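Local coordinates for PTS-dependent dihydroxyacetone kinase operon regulatory protein (Escherichia coli, PDB 4LRZ) that activates transcription of the dhaKLM operon from a sigma-70 promoter and represses its own expression, the chain here being its sensor domain, at residues 98-103 and 141-146; 230-235 and 301-306; 259-264 and 286-291. All coordinates share one frame; numbering follows the deposited sequence.

Contact 1: residues 98-103 and 141-146; sequences SALGFN and WNWAFC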
# COMPACT_ATOMS: atom_id res chain seq x y z
N SER F 98 -11.36 -31.50 7.33
CA SER F 98 -10.75 -32.44 6.41
C SER F 98 -11.62 -33.73 6.29
O SER F 98 -11.87 -34.20 5.20
CB SER F 98 -9.31 -32.70 6.85
OG SER F 98 -8.69 -33.72 6.07
N ALA F 99 -12.13 -34.24 7.40
CA ALA F 99 -13.07 -35.36 7.37
C ALA F 99 -14.33 -35.08 6.53
O ALA F 99 -14.87 -35.97 5.89
CB ALA F 99 -13.47 -35.82 8.82
N LEU F 100 -14.79 -33.83 6.51
CA LEU F 100 -15.93 -33.46 5.69
C LEU F 100 -15.59 -33.21 4.24
O LEU F 100 -16.49 -32.88 3.46
CB LEU F 100 -16.61 -32.20 6.24
CG LEU F 100 -17.14 -32.30 7.67
CD1 LEU F 100 -17.81 -31.01 8.07
CD2 LEU F 100 -18.11 -33.50 7.80
N GLY F 101 -14.30 -33.34 3.87
CA GLY F 101 -13.85 -33.05 2.49
C GLY F 101 -13.10 -31.74 2.21
O GLY F 101 -12.68 -31.48 1.05
N PHE F 102 -12.91 -30.90 3.22
CA PHE F 102 -12.25 -29.64 2.97
C PHE F 102 -10.74 -29.81 3.13
O PHE F 102 -10.26 -29.95 4.24
CB PHE F 102 -12.74 -28.57 3.93
CG PHE F 102 -14.21 -28.25 3.83
CD1 PHE F 102 -15.08 -28.66 4.81
CD2 PHE F 102 -14.70 -27.49 2.78
CE1 PHE F 102 -16.45 -28.34 4.77
CE2 PHE F 102 -16.06 -27.16 2.72
CZ PHE F 102 -16.93 -27.59 3.72
N ASN F 103 -9.99 -29.82 2.03
CA ASN F 103 -8.55 -30.00 2.03
C ASN F 103 -8.02 -28.97 1.07
O ASN F 103 -8.79 -28.29 0.43
CB ASN F 103 -8.19 -31.38 1.48
CG ASN F 103 -8.73 -32.51 2.33
OD1 ASN F 103 -8.29 -32.70 3.48
ND2 ASN F 103 -9.68 -33.26 1.78
N TRP F 141 -24.56 -27.85 9.42
CA TRP F 141 -25.35 -27.23 10.49
C TRP F 141 -24.60 -27.09 11.82
O TRP F 141 -25.00 -26.31 12.67
CB TRP F 141 -26.68 -27.96 10.70
CG TRP F 141 -27.70 -27.76 9.55
CD1 TRP F 141 -27.46 -27.19 8.31
CD2 TRP F 141 -29.09 -28.15 9.54
NE1 TRP F 141 -28.61 -27.19 7.56
CE2 TRP F 141 -29.62 -27.77 8.28
CE3 TRP F 141 -29.94 -28.78 10.47
CZ2 TRP F 141 -30.97 -28.00 7.92
CZ3 TRP F 141 -31.28 -29.02 10.12
CH2 TRP F 141 -31.78 -28.63 8.86
N ASN F 142 -23.52 -27.84 11.98
CA ASN F 142 -22.66 -27.70 13.14
C ASN F 142 -21.61 -26.62 13.04
O ASN F 142 -20.92 -26.38 14.01
CB ASN F 142 -22.00 -29.04 13.44
CG ASN F 142 -22.99 -30.04 13.85
OD1 ASN F 142 -23.25 -31.00 13.12
ND2 ASN F 142 -23.64 -29.80 14.99
N TRP F 143 -21.51 -25.98 11.87
CA TRP F 143 -20.47 -25.02 11.55
C TRP F 143 -20.99 -23.60 11.38
O TRP F 143 -22.17 -23.38 11.03
CB TRP F 143 -19.70 -25.47 10.30
CG TRP F 143 -19.05 -26.73 10.58
CD1 TRP F 143 -19.60 -27.97 10.49
CD2 TRP F 143 -17.76 -26.90 11.15
NE1 TRP F 143 -18.71 -28.92 10.93
CE2 TRP F 143 -17.57 -28.29 11.33
CE3 TRP F 143 -16.74 -26.02 11.51
CZ2 TRP F 143 -16.40 -28.82 11.86
CZ3 TRP F 143 -15.57 -26.54 12.00
CH2 TRP F 143 -15.41 -27.93 12.18
N ALA F 144 -20.11 -22.65 11.69
CA ALA F 144 -20.26 -21.26 11.34
C ALA F 144 -19.14 -20.94 10.32
O ALA F 144 -17.99 -21.37 10.51
CB ALA F 144 -20.10 -20.37 12.60
N PHE F 145 -19.44 -20.20 9.26
CA PHE F 145 -18.40 -19.70 8.34
C PHE F 145 -18.48 -18.17 8.22
O PHE F 145 -19.57 -17.61 8.20
CB PHE F 145 -18.52 -20.35 6.95
CG PHE F 145 -18.13 -21.81 6.94
CD1 PHE F 145 -16.82 -22.20 6.72
CD2 PHE F 145 -19.06 -22.79 7.16
CE1 PHE F 145 -16.45 -23.56 6.71
CE2 PHE F 145 -18.70 -24.14 7.16
CZ PHE F 145 -17.42 -24.51 6.93
N CYS F 146 -17.33 -17.50 8.23
CA CYS F 146 -17.26 -16.10 7.88
C CYS F 146 -16.32 -16.00 6.70
O CYS F 146 -15.30 -16.70 6.63
CB CYS F 146 -16.65 -15.26 9.00
SG CYS F 146 -17.58 -15.26 10.54
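Leu100 lays its CD1 methyl beside the indole of Trp143. CD1 lies 3.7 Å from NE1 of Trp143 and 4.3 Å from CE2 of the same ring, so it meets the pyrrole part of the indole. The two side chains cross obliquely. Leu100 holds CG beside its own backbone N (chi1 -59°) and then extends fully, which carries CD1 outward to the strand. A second pair sits next to the first: CZ of Phe102 comes within 4.5 Å of CZ of Phe145, a light contact between the ends of the two rings. No hydrogen bond joins the two segments; the touching groups are a methyl and aromatic rings.

Leu100 and Phe102 flank the turn at Gly101, and both direct their CB toward the strand. Gly101 has positive phi and ends the helix in a Schellman motif, with its N bonded to O of Ser98 at 2.9 Å. The turn is also tied by its side chains: OG of Ser98 donates to OD1 of Asn103 at 2.8 Å, in the carbonyl plane. On the strand, Trp143 and Phe145 alternate with Ala144, so both rings fall on one face of the sheet.

The contact joins the turn that follows helix 91-99 to the sheet of the GAF domain. Trp143 also packs on Thr93, Gln96 and Leu97 of helix 91-99, while the ring of Phe145 meets His135 at about 90°. Strand 143-151 runs between strands 128-131 and 157-166, and Cys146 packs on helix 174-211.

Contact 2: residues 230-235 and 301-306; sequences AQAARV and LLLHPV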
# COMPACT_ATOMS: atom_id res chain seq x y z
N ALA F 230 26.24 10.07 -18.12
CA ALA F 230 27.64 9.93 -18.54
C ALA F 230 28.23 11.23 -19.07
O ALA F 230 29.35 11.59 -18.71
CB ALA F 230 27.79 8.79 -19.59
N GLN F 231 27.45 11.94 -19.89
CA GLN F 231 27.86 13.16 -20.56
C GLN F 231 28.23 14.27 -19.56
O GLN F 231 29.24 14.97 -19.76
CB GLN F 231 26.74 13.65 -21.50
CG GLN F 231 26.19 12.62 -22.54
CD GLN F 231 25.15 11.60 -21.99
OE1 GLN F 231 25.46 10.75 -21.13
NE2 GLN F 231 23.92 11.66 -22.52
N ALA F 232 27.43 14.44 -18.51
CA ALA F 232 27.70 15.48 -17.51
C ALA F 232 28.93 15.14 -16.66
O ALA F 232 29.65 16.02 -16.19
CB ALA F 232 26.51 15.70 -16.64
N ALA F 233 29.15 13.84 -16.47
CA ALA F 233 30.14 13.38 -15.54
C ALA F 233 31.54 13.45 -16.15
O ALA F 233 32.51 13.65 -15.42
CB ALA F 233 29.82 11.96 -15.10
N ARG F 234 31.64 13.29 -17.47
CA ARG F 234 32.94 13.46 -18.13
C ARG F 234 33.32 14.94 -18.20
O ARG F 234 34.44 15.30 -17.81
CB ARG F 234 33.01 12.76 -19.50
CG ARG F 234 32.00 13.24 -20.52
CD ARG F 234 32.35 12.81 -21.96
NE ARG F 234 31.14 12.77 -22.80
CZ ARG F 234 30.30 11.72 -22.88
NH1 ARG F 234 30.52 10.61 -22.18
NH2 ARG F 234 29.22 11.79 -23.66
N VAL F 235 32.38 15.78 -18.64
CA VAL F 235 32.56 17.24 -18.76
C VAL F 235 32.96 17.91 -17.44
O VAL F 235 33.97 18.60 -17.37
CB VAL F 235 31.32 17.91 -19.35
CG1 VAL F 235 31.41 19.40 -19.18
CG2 VAL F 235 31.13 17.53 -20.82
N LEU F 301 20.15 20.74 -14.03
CA LEU F 301 21.12 21.51 -14.79
C LEU F 301 21.52 20.72 -15.99
O LEU F 301 22.00 19.59 -15.87
CB LEU F 301 22.33 21.86 -13.93
CG LEU F 301 23.52 22.53 -14.60
CD1 LEU F 301 23.19 23.97 -14.97
CD2 LEU F 301 24.71 22.49 -13.68
N LEU F 302 21.31 21.32 -17.15
CA LEU F 302 21.72 20.72 -18.41
C LEU F 302 22.93 21.40 -19.02
O LEU F 302 23.04 22.63 -19.06
CB LEU F 302 20.57 20.72 -19.42
CG LEU F 302 19.38 19.92 -18.94
CD1 LEU F 302 18.31 20.85 -18.46
CD2 LEU F 302 18.86 19.15 -20.07
N LEU F 303 23.85 20.57 -19.50
CA LEU F 303 25.05 21.06 -20.11
C LEU F 303 24.87 20.77 -21.57
O LEU F 303 24.83 19.61 -21.99
CB LEU F 303 26.29 20.37 -19.55
CG LEU F 303 26.40 20.33 -18.03
CD1 LEU F 303 27.50 19.35 -17.60
CD2 LEU F 303 26.63 21.71 -17.43
N HIS F 304 24.74 21.85 -22.32
CA HIS F 304 24.46 21.78 -23.74
C HIS F 304 25.79 21.59 -24.48
O HIS F 304 26.77 22.24 -24.16
CB HIS F 304 23.71 23.04 -24.21
CG HIS F 304 22.44 23.31 -23.46
ND1 HIS F 304 21.28 22.58 -23.64
CD2 HIS F 304 22.14 24.25 -22.54
CE1 HIS F 304 20.33 23.05 -22.86
NE2 HIS F 304 20.82 24.07 -22.18
N PRO F 305 25.83 20.65 -25.43
CA PRO F 305 27.08 20.46 -26.17
C PRO F 305 27.25 21.59 -27.20
O PRO F 305 26.27 21.99 -27.83
CB PRO F 305 26.88 19.09 -26.84
CG PRO F 305 25.38 18.89 -26.91
CD PRO F 305 24.77 19.68 -25.80
N VAL F 306 28.48 22.11 -27.35
CA VAL F 306 28.72 23.27 -28.25
C VAL F 306 29.02 22.89 -29.73
O VAL F 306 29.85 22.02 -30.03
CB VAL F 306 29.83 24.28 -27.71
CG1 VAL F 306 29.62 25.71 -28.28
CG2 VAL F 306 29.87 24.31 -26.17
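Leu303 reaches from the sheet of the PAS fold to the short helix 230-235 and meets Ala232 and Val235 there. Its CB points to the helix. CG stands beside the backbone N and anti to the carbonyl carbon (chi1 -50°), and a chi2 of 167° extends CD1 away from CA, into the helix. That one methyl makes every close approach across the contact.

Ala232 does not point its methyl directly at the strand. It offers a flank instead, and CD1 of Leu303 is 3.9 Å from both CA and CB of Ala232. Val235, one turn further on, has its CB directed to the strand. CB of Ala232 and CG1 of Val235 reach CD1 of Leu303 from directions about 110° apart, so the methyl sits between them. The backbones are close here, with CA of Ala232 6.7 Å from CA of Leu303. All the touching groups are hydrocarbon, and no hydrogen bond crosses between the segments.

The leucine has further apolar neighbours in Ile217 of strand 215-219, Ile286 of strand 281-293 and Leu236. Ala232 also packs on Ile217, so the helix rests on more than one strand. Leu302 faces away from the helix and packs on Ser211 of the second subunit. Strand 296-304 thus has the helix on one face and a subunit contact on the other. CG1 of Val235 lies 4.2 Å from CD1 of Leu303.

Contact 3: residues 259-264 and 286-291; sequences QQAIKQ and ITLKPI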
# COMPACT_ATOMS: atom_id res chain seq x y z
N GLN F 259 24.98 30.45 -8.79
CA GLN F 259 24.78 30.60 -7.35
C GLN F 259 23.60 31.52 -7.10
O GLN F 259 22.75 31.23 -6.26
CB GLN F 259 26.03 31.17 -6.68
CG GLN F 259 26.36 30.52 -5.36
CD GLN F 259 26.94 29.14 -5.55
OE1 GLN F 259 26.31 28.13 -5.21
NE2 GLN F 259 28.15 29.09 -6.11
N GLN F 260 23.57 32.63 -7.84
CA GLN F 260 22.52 33.63 -7.71
C GLN F 260 21.20 32.97 -8.06
O GLN F 260 20.33 32.81 -7.19
CB GLN F 260 22.81 34.84 -8.63
CG GLN F 260 21.80 35.99 -8.52
CD GLN F 260 22.28 37.26 -9.22
OE1 GLN F 260 23.49 37.54 -9.29
NE2 GLN F 260 21.34 38.05 -9.72
N ALA F 261 21.07 32.56 -9.32
CA ALA F 261 19.87 31.89 -9.82
C ALA F 261 19.37 30.77 -8.88
O ALA F 261 18.17 30.71 -8.60
CB ALA F 261 20.09 31.37 -11.24
N ILE F 262 20.28 29.92 -8.39
CA ILE F 262 19.94 28.82 -7.47
C ILE F 262 19.32 29.26 -6.14
O ILE F 262 18.43 28.59 -5.62
CB ILE F 262 21.16 27.90 -7.20
CG1 ILE F 262 21.35 26.93 -8.37
CG2 ILE F 262 21.01 27.15 -5.87
CD1 ILE F 262 22.78 26.53 -8.63
N LYS F 263 19.80 30.38 -5.59
CA LYS F 263 19.23 31.00 -4.38
C LYS F 263 17.87 31.65 -4.67
O LYS F 263 16.97 31.65 -3.83
CB LYS F 263 20.22 32.04 -3.83
CG LYS F 263 19.72 32.90 -2.69
CD LYS F 263 20.86 33.38 -1.79
CE LYS F 263 21.47 32.21 -1.00
NZ LYS F 263 22.46 32.68 -0.00
N GLN F 264 17.74 32.16 -5.89
CA GLN F 264 16.61 32.97 -6.36
C GLN F 264 15.51 32.12 -7.02
O GLN F 264 14.48 32.66 -7.46
CB GLN F 264 17.16 33.96 -7.39
CG GLN F 264 16.66 35.38 -7.33
CD GLN F 264 17.23 36.21 -8.48
OE1 GLN F 264 18.16 37.00 -8.29
NE2 GLN F 264 16.70 36.01 -9.69
N ILE F 286 24.66 26.36 -20.46
CA ILE F 286 23.83 25.62 -19.53
C ILE F 286 22.37 26.05 -19.61
O ILE F 286 22.06 27.08 -20.18
CB ILE F 286 24.32 25.82 -18.09
CG1 ILE F 286 23.99 27.23 -17.61
CG2 ILE F 286 25.80 25.52 -17.99
CD1 ILE F 286 23.80 27.36 -16.14
N THR F 287 21.50 25.23 -19.03
CA THR F 287 20.12 25.59 -18.69
C THR F 287 19.89 25.16 -17.25
O THR F 287 20.37 24.11 -16.83
CB THR F 287 19.08 24.91 -19.63
OG1 THR F 287 19.00 25.64 -20.86
CG2 THR F 287 17.69 24.89 -19.01
N LEU F 288 19.19 25.98 -16.49
CA LEU F 288 18.83 25.61 -15.13
C LEU F 288 17.34 25.56 -15.00
O LEU F 288 16.67 26.55 -15.20
CB LEU F 288 19.39 26.57 -14.08
CG LEU F 288 19.01 26.10 -12.67
CD1 LEU F 288 20.04 25.13 -12.13
CD2 LEU F 288 18.84 27.27 -11.71
N LYS F 289 16.84 24.39 -14.63
CA LYS F 289 15.41 24.14 -14.51
C LYS F 289 15.05 23.93 -13.05
O LYS F 289 15.38 22.90 -12.49
CB LYS F 289 15.02 22.93 -15.35
CG LYS F 289 13.59 22.46 -15.19
CD LYS F 289 12.59 23.35 -15.92
CE LYS F 289 11.36 22.58 -16.30
NZ LYS F 289 10.20 23.48 -16.50
N PRO F 290 14.43 24.92 -12.41
CA PRO F 290 13.88 24.72 -11.06
C PRO F 290 12.73 23.74 -11.08
O PRO F 290 11.98 23.71 -12.06
CB PRO F 290 13.33 26.11 -10.68
CG PRO F 290 14.03 27.09 -11.63
CD PRO F 290 14.25 26.31 -12.90
N ILE F 291 12.58 22.95 -10.02
CA ILE F 291 11.38 22.12 -9.84
C ILE F 291 10.80 22.46 -8.49
O ILE F 291 11.45 22.25 -7.46
CB ILE F 291 11.70 20.60 -9.86
CG1 ILE F 291 12.34 20.16 -11.17
CG2 ILE F 291 10.42 19.77 -9.58
CD1 ILE F 291 13.05 18.77 -11.05
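A chi1 of -179° swings CG of Leu288 directly opposite the backbone N. With chi2 at 88°, CD1 turns aside while CD2 falls roughly anti to CA and reaches helix 256-264. Ile262 places CG1 beside its own backbone N (chi1 -80°). The CB of Ile262 does not face the strand, but this torsion brings CG1 round to it. CG1 of Ile262 and CD2 of Leu288 are 4.2 Å apart, and the two side chains cross at about a right angle.

Ala261 adds the second touch. Its CB points at the strand and lies 4.3 Å from CD2 of Leu288. The same leucine methyl therefore meets two successive helix residues, one through its CB methyl and the other through a methylene. The backbones stay well apart, with CA of Ala261 8.3 Å from CA of Leu288, and the side chains bridge the distance.

The contact belongs to the PAS fold, where this helix packs on the central sheet. Leu288 also touches Leu258 of the helix, Phe299 of strand 296-304 and Leu268, and Ala261 shares Leu268. Lys289, next in the strand, forms a salt bridge with Glu210 of the second subunit.

No polar atom joins the two segments. Their cohesion comes from van der Waals contact and from burial of hydrocarbon, which sets no bond direction, so the fit rests on how the side chains pack.

The contacts come from two domains of the sensor region. Contact 1 lies in the GAF domain, and contacts 2 and 3 share the PAS fold. Contact 1 closes along the chain before the others open, and its centre is about 69 Å from each of theirs. The long helix 174-211 runs between the two domains. Contacts 2 and 3 have centres about 16 Å apart, and both segments of contact 3 fall between those of contact 2. Their strands, 296-304 and 281-293, are antiparallel neighbours in one sheet. NE2 of His304 and OG1 of Thr287 are 2.7 Å apart, a probable hydrogen bond. Both contacts also touch the second subunit, so the PAS sheet takes part in the assembly.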